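Local coordinates for protein phycocyanobilin lyase subunit beta (Nostoc sp. PCC 7120, PDB 5N3U) that pairs with the CpcE subunit to form a phycocyanin lyase, probably required for attaching the chromophore to the CpcA phycocyanin subunit, at residues Ile89-Ala102 with Ala114-Leu126. Residues are numbered along the deposited sequence; the frame is centred on the assembly and turned at random.
Sequences IADPRALDVLIDAA and AAKGLGNLHWHKL
L118 fits knob-into-hole among L95, L98, I99 and A102 on helix 95-104. Its CG stands beside its own backbone N and anti to the carbonyl carbon (chi1 -84°), a turn that brings the branched end to the opposing helix. From CB outward, the first atom to touch is CG, 4.0 Å from L98 CB; CD1 then reaches A102 CB, while CD2 wedges between L98 CB and L95 CD1, each 3.8 Å away, and also meets I99 CG1. Cut back to an alanine, this position would probably leave a gap between the helices, with L95 and I99 losing the methyl they share. One turn back, A114 CB rests against L98 O at 3.5 Å, and L98 CD2 lies against G117 C, so close that a side chain at G117 would crowd it. L98 and L121 meet tip to tip through their CD2 atoms. Past the helix end the backbones join: H122 N donates to A90 O (2.7 Å, 168°), nearly straight and in the carbonyl plane. A90 CB makes a CH-pi contact over the face of the H122 ring, 3.9 Å from its centroid. P92 slides past L126, CG to CG 3.6 Å. The axes of 95-102 and 114-118 run at 140° to each other, so helices 95-104 and 108-118 form a roughly antiparallel hairpin within the HEAT repeats; helix 76-89 packs against L98 and A114, and helix 130-145 against I99 and A115.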
ATOM      1  N   ILE B  89      -3.514  17.947 -17.571  1.00 30.02           N
ATOM      2  CA  ILE B  89      -4.447  19.043 -17.824  1.00 26.77           C
ATOM      3  C   ILE B  89      -3.830  20.353 -17.358  1.00 30.48           C
ATOM      4  O   ILE B  89      -4.010  21.376 -18.014  1.00 26.97           O
ATOM      5  CB  ILE B  89      -5.790  18.849 -17.183  1.00 27.81           C
ATOM      6  CG1 ILE B  89      -6.468  17.662 -17.810  1.00 22.19           C
ATOM      7  CG2 ILE B  89      -6.688  20.091 -17.399  1.00 29.33           C
ATOM      8  CD1 ILE B  89      -7.735  17.240 -17.161  1.00 22.35           C
ATOM      9  N   ALA B  90      -3.111  20.329 -16.230  1.00 26.10           N
ATOM     10  CA  ALA B  90      -2.325  21.445 -15.727  1.00 24.38           C
ATOM     11  C   ALA B  90      -3.148  22.677 -15.261  1.00 24.55           C
ATOM     12  O   ALA B  90      -2.640  23.784 -15.239  1.00 25.29           O
ATOM     13  CB  ALA B  90      -1.293  21.845 -16.788  1.00 29.35           C
ATOM     14  N   ASP B  91      -4.406  22.481 -14.931  1.00 24.80           N
ATOM     15  CA  ASP B  91      -5.240  23.507 -14.354  1.00 23.48           C
ATOM     16  C   ASP B  91      -4.725  23.702 -12.924  1.00 24.49           C
ATOM     17  O   ASP B  91      -4.719  22.784 -12.109  1.00 22.96           O
ATOM     18  CB  ASP B  91      -6.684  23.040 -14.421  1.00 24.66           C
ATOM     19  CG  ASP B  91      -7.706  24.008 -13.843  1.00 31.82           C
ATOM     20  OD1 ASP B  91      -7.533  24.650 -12.794  1.00 29.79           O
ATOM     21  OD2 ASP B  91      -8.838  24.028 -14.370  1.00 40.38           O
ATOM     22  N   PRO B  92      -4.353  24.943 -12.561  1.00 23.75           N
ATOM     23  CA  PRO B  92      -3.765  25.228 -11.242  1.00 21.77           C
ATOM     24  C   PRO B  92      -4.726  25.074 -10.082  1.00 24.11           C
ATOM     25  O   PRO B  92      -4.284  25.074  -8.930  1.00 20.95           O
ATOM     26  CB  PRO B  92      -3.272  26.705 -11.412  1.00 22.49           C
ATOM     27  CG  PRO B  92      -4.234  27.261 -12.427  1.00 21.98           C
ATOM     28  CD  PRO B  92      -4.420  26.176 -13.387  1.00 23.56           C
ATOM     29  N   ARG B  93      -6.014  24.843 -10.333  1.00 22.54           N
ATOM     30  CA  ARG B  93      -6.916  24.500  -9.247  1.00 22.29           C
ATOM     31  C   ARG B  93      -6.572  23.147  -8.594  1.00 21.10           C
ATOM     32  O   ARG B  93      -6.983  22.899  -7.513  1.00 22.28           O
ATOM     33  CB  ARG B  93      -8.345  24.471  -9.679  1.00 23.74           C
ATOM     34  CG  ARG B  93      -8.927  25.856 -10.083  1.00 28.55           C
ATOM     35  CD  ARG B  93     -10.341  25.639 -10.557  1.00 28.39           C
ATOM     36  NE  ARG B  93     -10.359  25.020 -11.873  1.00 31.58           N
ATOM     37  CZ  ARG B  93     -11.459  24.579 -12.484  1.00 31.23           C
ATOM     38  NH1 ARG B  93     -12.636  24.751 -11.951  1.00 33.84           N
ATOM     39  NH2 ARG B  93     -11.366  23.985 -13.664  1.00 31.64           N
ATOM     40  N   ALA B  94      -5.764  22.351  -9.251  1.00 19.54           N
ATOM     41  CA  ALA B  94      -5.308  21.054  -8.731  1.00 18.98           C
ATOM     42  C   ALA B  94      -4.130  21.177  -7.780  1.00 19.33           C
ATOM     43  O   ALA B  94      -3.653  20.173  -7.284  1.00 19.79           O
ATOM     44  CB  ALA B  94      -4.921  20.187  -9.932  1.00 19.17           C
ATOM     45  N   LEU B  95      -3.635  22.384  -7.528  1.00 19.63           N
ATOM     46  CA  LEU B  95      -2.469  22.545  -6.649  1.00 21.01           C
ATOM     47  C   LEU B  95      -2.574  21.765  -5.293  1.00 19.21           C
ATOM     48  O   LEU B  95      -1.688  20.960  -4.908  1.00 18.19           O
ATOM     49  CB  LEU B  95      -2.279  24.011  -6.382  1.00 21.83           C
ATOM     50  CG  LEU B  95      -1.151  24.328  -5.409  1.00 23.31           C
ATOM     51  CD1 LEU B  95       0.199  24.029  -5.998  1.00 24.50           C
ATOM     52  CD2 LEU B  95      -1.180  25.766  -4.873  1.00 27.61           C
ATOM     53  N   ASP B  96      -3.634  22.017  -4.550  1.00 20.13           N
ATOM     54  CA  ASP B  96      -3.711  21.421  -3.174  1.00 21.16           C
ATOM     55  C   ASP B  96      -3.805  19.896  -3.200  1.00 21.19           C
ATOM     56  O   ASP B  96      -3.198  19.261  -2.395  1.00 18.80           O
ATOM     57  CB  ASP B  96      -4.893  22.010  -2.404  1.00 24.99           C
ATOM     58  CG  ASP B  96      -4.708  23.545  -2.096  1.00 30.32           C
ATOM     59  OD1 ASP B  96      -3.547  24.115  -2.000  1.00 34.24           O
ATOM     60  OD2 ASP B  96      -5.745  24.201  -1.917  1.00 39.43           O
ATOM     61  N   VAL B  97      -4.554  19.326  -4.152  1.00 17.92           N
ATOM     62  CA  VAL B  97      -4.524  17.887  -4.324  1.00 21.99           C
ATOM     63  C   VAL B  97      -3.134  17.379  -4.650  1.00 19.64           C
ATOM     64  O   VAL B  97      -2.699  16.339  -4.143  1.00 17.45           O
ATOM     65  CB  VAL B  97      -5.566  17.392  -5.360  1.00 22.20           C
ATOM     66  CG1 VAL B  97      -5.323  16.004  -5.916  1.00 23.24           C
ATOM     67  CG2 VAL B  97      -6.930  17.434  -4.690  1.00 24.89           C
ATOM     68  N   LEU B  98      -2.441  18.020  -5.567  1.00 16.81           N
ATOM     69  CA  LEU B  98      -1.137  17.588  -5.915  1.00 18.57           C
ATOM     70  C   LEU B  98      -0.136  17.694  -4.788  1.00 18.87           C
ATOM     71  O   LEU B  98       0.730  16.842  -4.598  1.00 16.52           O
ATOM     72  CB  LEU B  98      -0.607  18.333  -7.129  1.00 20.04           C
ATOM     73  CG  LEU B  98      -0.867  17.792  -8.493  1.00 26.26           C
ATOM     74  CD1 LEU B  98      -2.190  17.158  -8.685  1.00 29.16           C
ATOM     75  CD2 LEU B  98      -0.562  18.855  -9.548  1.00 27.30           C
ATOM     76  N   ILE B  99      -0.280  18.732  -4.000  1.00 18.73           N
ATOM     77  CA  ILE B  99       0.605  18.869  -2.810  1.00 20.51           C
ATOM     78  C   ILE B  99       0.390  17.772  -1.796  1.00 20.93           C
ATOM     79  O   ILE B  99       1.341  17.086  -1.319  1.00 18.06           O
ATOM     80  CB  ILE B  99       0.387  20.207  -2.151  1.00 21.56           C
ATOM     81  CG1 ILE B  99       1.026  21.261  -2.991  1.00 20.74           C
ATOM     82  CG2 ILE B  99       0.974  20.217  -0.756  1.00 24.30           C
ATOM     83  CD1 ILE B  99       0.757  22.665  -2.442  1.00 21.66           C
ATOM     84  N   ASP B 100      -0.866  17.429  -1.586  1.00 20.61           N
ATOM     85  CA  ASP B 100      -1.161  16.346  -0.705  1.00 20.93           C
ATOM     86  C   ASP B 100      -0.628  15.043  -1.153  1.00 20.68           C
ATOM     87  O   ASP B 100      -0.107  14.279  -0.367  1.00 21.61           O
ATOM     88  CB  ASP B 100      -2.689  16.151  -0.606  1.00 27.11           C
ATOM     89  CG  ASP B 100      -3.266  17.014   0.410  1.00 33.68           C
ATOM     90  OD1 ASP B 100      -2.471  17.556   1.208  1.00 41.91           O
ATOM     91  OD2 ASP B 100      -4.510  17.200   0.451  1.00 35.13           O
ATOM     92  N   ALA B 101      -0.800  14.743  -2.416  1.00 20.22           N
ATOM     93  CA  ALA B 101      -0.302  13.571  -3.013  1.00 21.20           C
ATOM     94  C   ALA B 101       1.180  13.477  -2.984  1.00 23.39           C
ATOM     95  O   ALA B 101       1.718  12.476  -2.588  1.00 27.29           O
ATOM     96  CB  ALA B 101      -0.747  13.513  -4.460  1.00 22.33           C
ATOM     97  N   ALA B 102       1.870  14.537  -3.341  1.00 17.28           N
ATOM     98  CA  ALA B 102       3.310  14.536  -3.276  1.00 17.72           C
ATOM     99  C   ALA B 102       3.865  14.386  -1.874  1.00 17.91           C
ATOM    100  O   ALA B 102       4.841  13.685  -1.662  1.00 19.36           O
ATOM    101  CB  ALA B 102       3.831  15.778  -3.898  1.00 19.90           C
ATOM    102  N   ALA B 114       2.628  13.495  -9.026  1.00 17.70           N
ATOM    103  CA  ALA B 114       2.277  14.759  -8.442  1.00 18.65           C
ATOM    104  C   ALA B 114       3.475  15.742  -8.478  1.00 21.25           C
ATOM    105  O   ALA B 114       3.299  16.882  -8.847  1.00 21.89           O
ATOM    106  CB  ALA B 114       1.812  14.518  -7.046  1.00 17.41           C
ATOM    107  N   ALA B 115       4.688  15.248  -8.211  1.00 19.65           N
ATOM    108  CA  ALA B 115       5.918  16.016  -8.215  1.00 21.48           C
ATOM    109  C   ALA B 115       6.158  16.622  -9.588  1.00 21.87           C
ATOM    110  O   ALA B 115       6.356  17.825  -9.709  1.00 20.58           O
ATOM    111  CB  ALA B 115       7.069  15.119  -7.798  1.00 20.01           C
ATOM    112  N   LYS B 116       6.061  15.816 -10.614  1.00 22.80           N
ATOM    113  CA  LYS B 116       6.131  16.360 -11.966  1.00 25.05           C
ATOM    114  C   LYS B 116       5.087  17.406 -12.220  1.00 24.80           C
ATOM    115  O   LYS B 116       5.397  18.481 -12.742  1.00 27.21           O
ATOM    116  CB  LYS B 116       6.042  15.275 -13.003  1.00 26.71           C
ATOM    117  CG  LYS B 116       6.280  15.759 -14.443  1.00 31.38           C
ATOM    118  CD  LYS B 116       6.240  14.602 -15.434  1.00 30.59           C
ATOM    119  CE  LYS B 116       6.570  15.050 -16.838  1.00 33.05           C
ATOM    120  NZ  LYS B 116       6.129  13.971 -17.769  1.00 34.11           N
ATOM    121  N   GLY B 117       3.843  17.103 -11.893  1.00 21.34           N
ATOM    122  CA  GLY B 117       2.771  18.009 -12.090  1.00 23.02           C
ATOM    123  C   GLY B 117       2.904  19.363 -11.391  1.00 23.07           C
ATOM    124  O   GLY B 117       2.577  20.393 -11.961  1.00 22.66           O
ATOM    125  N   LEU B 118       3.432  19.338 -10.190  1.00 21.38           N
ATOM    126  CA  LEU B 118       3.545  20.546  -9.392  1.00 20.98           C
ATOM    127  C   LEU B 118       4.364  21.642 -10.131  1.00 25.53           C
ATOM    128  O   LEU B 118       4.200  22.835  -9.827  1.00 23.73           O
ATOM    129  CB  LEU B 118       4.173  20.250  -8.083  1.00 20.73           C
ATOM    130  CG  LEU B 118       3.164  19.747  -7.070  1.00 20.92           C
ATOM    131  CD1 LEU B 118       3.864  19.250  -5.862  1.00 24.80           C
ATOM    132  CD2 LEU B 118       2.145  20.860  -6.719  1.00 23.24           C
ATOM    133  N   GLY B 119       5.292  21.268 -11.017  1.00 24.50           N
ATOM    134  CA  GLY B 119       6.121  22.309 -11.652  1.00 25.93           C
ATOM    135  C   GLY B 119       5.568  22.811 -12.944  1.00 28.55           C
ATOM    136  O   GLY B 119       6.200  23.607 -13.615  1.00 31.86           O
ATOM    137  N   ASN B 120       4.408  22.340 -13.358  1.00 29.10           N
ATOM    138  CA  ASN B 120       3.916  22.583 -14.683  1.00 30.83           C
ATOM    139  C   ASN B 120       2.472  23.051 -14.781  1.00 29.90           C
ATOM    140  O   ASN B 120       1.926  23.129 -15.837  1.00 29.76           O
ATOM    141  CB  ASN B 120       4.171  21.266 -15.485  1.00 32.24           C
ATOM    142  CG  ASN B 120       5.682  20.976 -15.602  1.00 31.72           C
ATOM    143  OD1 ASN B 120       6.342  20.077 -14.953  1.00 36.46           O
ATOM    144  ND2 ASN B 120       6.268  21.825 -16.313  1.00 29.25           N
ATOM    145  N   LEU B 121       1.829  23.426 -13.686  1.00 25.33           N
ATOM    146  CA  LEU B 121       0.477  23.911 -13.777  1.00 23.52           C
ATOM    147  C   LEU B 121       0.436  25.362 -14.426  1.00 25.27           C
ATOM    148  O   LEU B 121       1.396  26.122 -14.392  1.00 27.83           O
ATOM    149  CB  LEU B 121      -0.141  23.977 -12.372  1.00 24.13           C
ATOM    150  CG  LEU B 121      -0.149  22.641 -11.615  1.00 22.57           C
ATOM    151  CD1 LEU B 121      -0.920  22.810 -10.298  1.00 24.45           C
ATOM    152  CD2 LEU B 121      -0.821  21.595 -12.444  1.00 26.02           C
ATOM    153  N   HIS B 122      -0.662  25.681 -15.022  1.00 24.52           N
ATOM    154  CA  HIS B 122      -0.787  26.964 -15.730  1.00 27.14           C
ATOM    155  C   HIS B 122      -1.199  28.058 -14.707  1.00 21.01           C
ATOM    156  O   HIS B 122      -2.340  28.464 -14.638  1.00 23.99           O
ATOM    157  CB  HIS B 122      -1.779  26.850 -16.837  1.00 29.03           C
ATOM    158  CG  HIS B 122      -1.380  25.896 -17.900  1.00 36.88           C
ATOM    159  ND1 HIS B 122      -2.308  25.219 -18.666  1.00 42.37           N
ATOM    160  CD2 HIS B 122      -0.163  25.508 -18.351  1.00 40.82           C
ATOM    161  CE1 HIS B 122      -1.683  24.454 -19.548  1.00 35.24           C
ATOM    162  NE2 HIS B 122      -0.380  24.617 -19.385  1.00 37.77           N
ATOM    163  N   TRP B 123      -0.229  28.555 -14.028  1.00 21.85           N
ATOM    164  CA  TRP B 123      -0.374  29.462 -12.925  1.00 23.48           C
ATOM    165  C   TRP B 123      -1.093  30.722 -13.238  1.00 29.06           C
ATOM    166  O   TRP B 123      -1.835  31.224 -12.376  1.00 23.51           O
ATOM    167  CB  TRP B 123       0.972  29.801 -12.316  1.00 24.33           C
ATOM    168  CG  TRP B 123       1.845  28.674 -12.147  1.00 24.16           C
ATOM    169  CD1 TRP B 123       3.039  28.444 -12.785  1.00 26.50           C
ATOM    170  CD2 TRP B 123       1.720  27.639 -11.150  1.00 25.98           C
ATOM    171  NE1 TRP B 123       3.625  27.296 -12.290  1.00 26.43           N
ATOM    172  CE2 TRP B 123       2.828  26.770 -11.305  1.00 27.07           C
ATOM    173  CE3 TRP B 123       0.744  27.327 -10.209  1.00 27.26           C
ATOM    174  CZ2 TRP B 123       2.981  25.621 -10.550  1.00 28.01           C
ATOM    175  CZ3 TRP B 123       0.896  26.198  -9.434  1.00 26.42           C
ATOM    176  CH2 TRP B 123       2.003  25.336  -9.623  1.00 27.51           C
ATOM    177  N   HIS B 124      -0.991  31.196 -14.489  1.00 29.61           N
ATOM    178  CA  HIS B 124      -1.619  32.454 -14.837  1.00 29.98           C
ATOM    179  C   HIS B 124      -3.095  32.324 -14.874  1.00 33.44           C
ATOM    180  O   HIS B 124      -3.743  33.328 -14.939  1.00 30.54           O
ATOM    181  CB  HIS B 124      -1.198  32.950 -16.227  1.00 31.08           C
ATOM    182  CG  HIS B 124      -1.724  32.118 -17.339  1.00 33.82           C
ATOM    183  ND1 HIS B 124      -1.008  31.063 -17.879  1.00 38.89           N
ATOM    184  CD2 HIS B 124      -2.887  32.169 -18.024  1.00 35.97           C
ATOM    185  CE1 HIS B 124      -1.688  30.521 -18.866  1.00 32.26           C
ATOM    186  NE2 HIS B 124      -2.849  31.144 -18.950  1.00 40.18           N
ATOM    187  N   LYS B 125      -3.657  31.102 -14.910  1.00 29.88           N
ATOM    188  CA  LYS B 125      -5.094  30.965 -14.861  1.00 28.15           C
ATOM    189  C   LYS B 125      -5.752  31.334 -13.539  1.00 27.73           C
ATOM    190  O   LYS B 125      -6.973  31.384 -13.454  1.00 27.62           O
ATOM    191  CB  LYS B 125      -5.436  29.560 -15.265  1.00 34.00           C
ATOM    192  CG  LYS B 125      -4.907  29.209 -16.687  1.00 39.74           C
ATOM    193  CD  LYS B 125      -5.970  28.878 -17.703  1.00 45.43           C
ATOM    194  CE  LYS B 125      -7.049  29.963 -17.712  1.00 51.51           C
ATOM    195  NZ  LYS B 125      -7.613  30.245 -19.057  1.00 58.26           N
ATOM    196  N   LEU B 126      -4.952  31.523 -12.509  1.00 22.67           N
ATOM    197  CA  LEU B 126      -5.432  31.913 -11.216  1.00 27.44           C
ATOM    198  C   LEU B 126      -5.517  33.448 -11.107  1.00 30.36           C
ATOM    199  O   LEU B 126      -4.652  34.158 -11.578  1.00 29.72           O
ATOM    200  CB  LEU B 126      -4.507  31.465 -10.158  1.00 26.38           C
ATOM    201  CG  LEU B 126      -4.394  29.945 -10.011  1.00 31.23           C
ATOM    202  CD1 LEU B 126      -3.292  29.629  -9.012  1.00 31.43           C
ATOM    203  CD2 LEU B 126      -5.737  29.301  -9.713  1.00 32.86           C
TER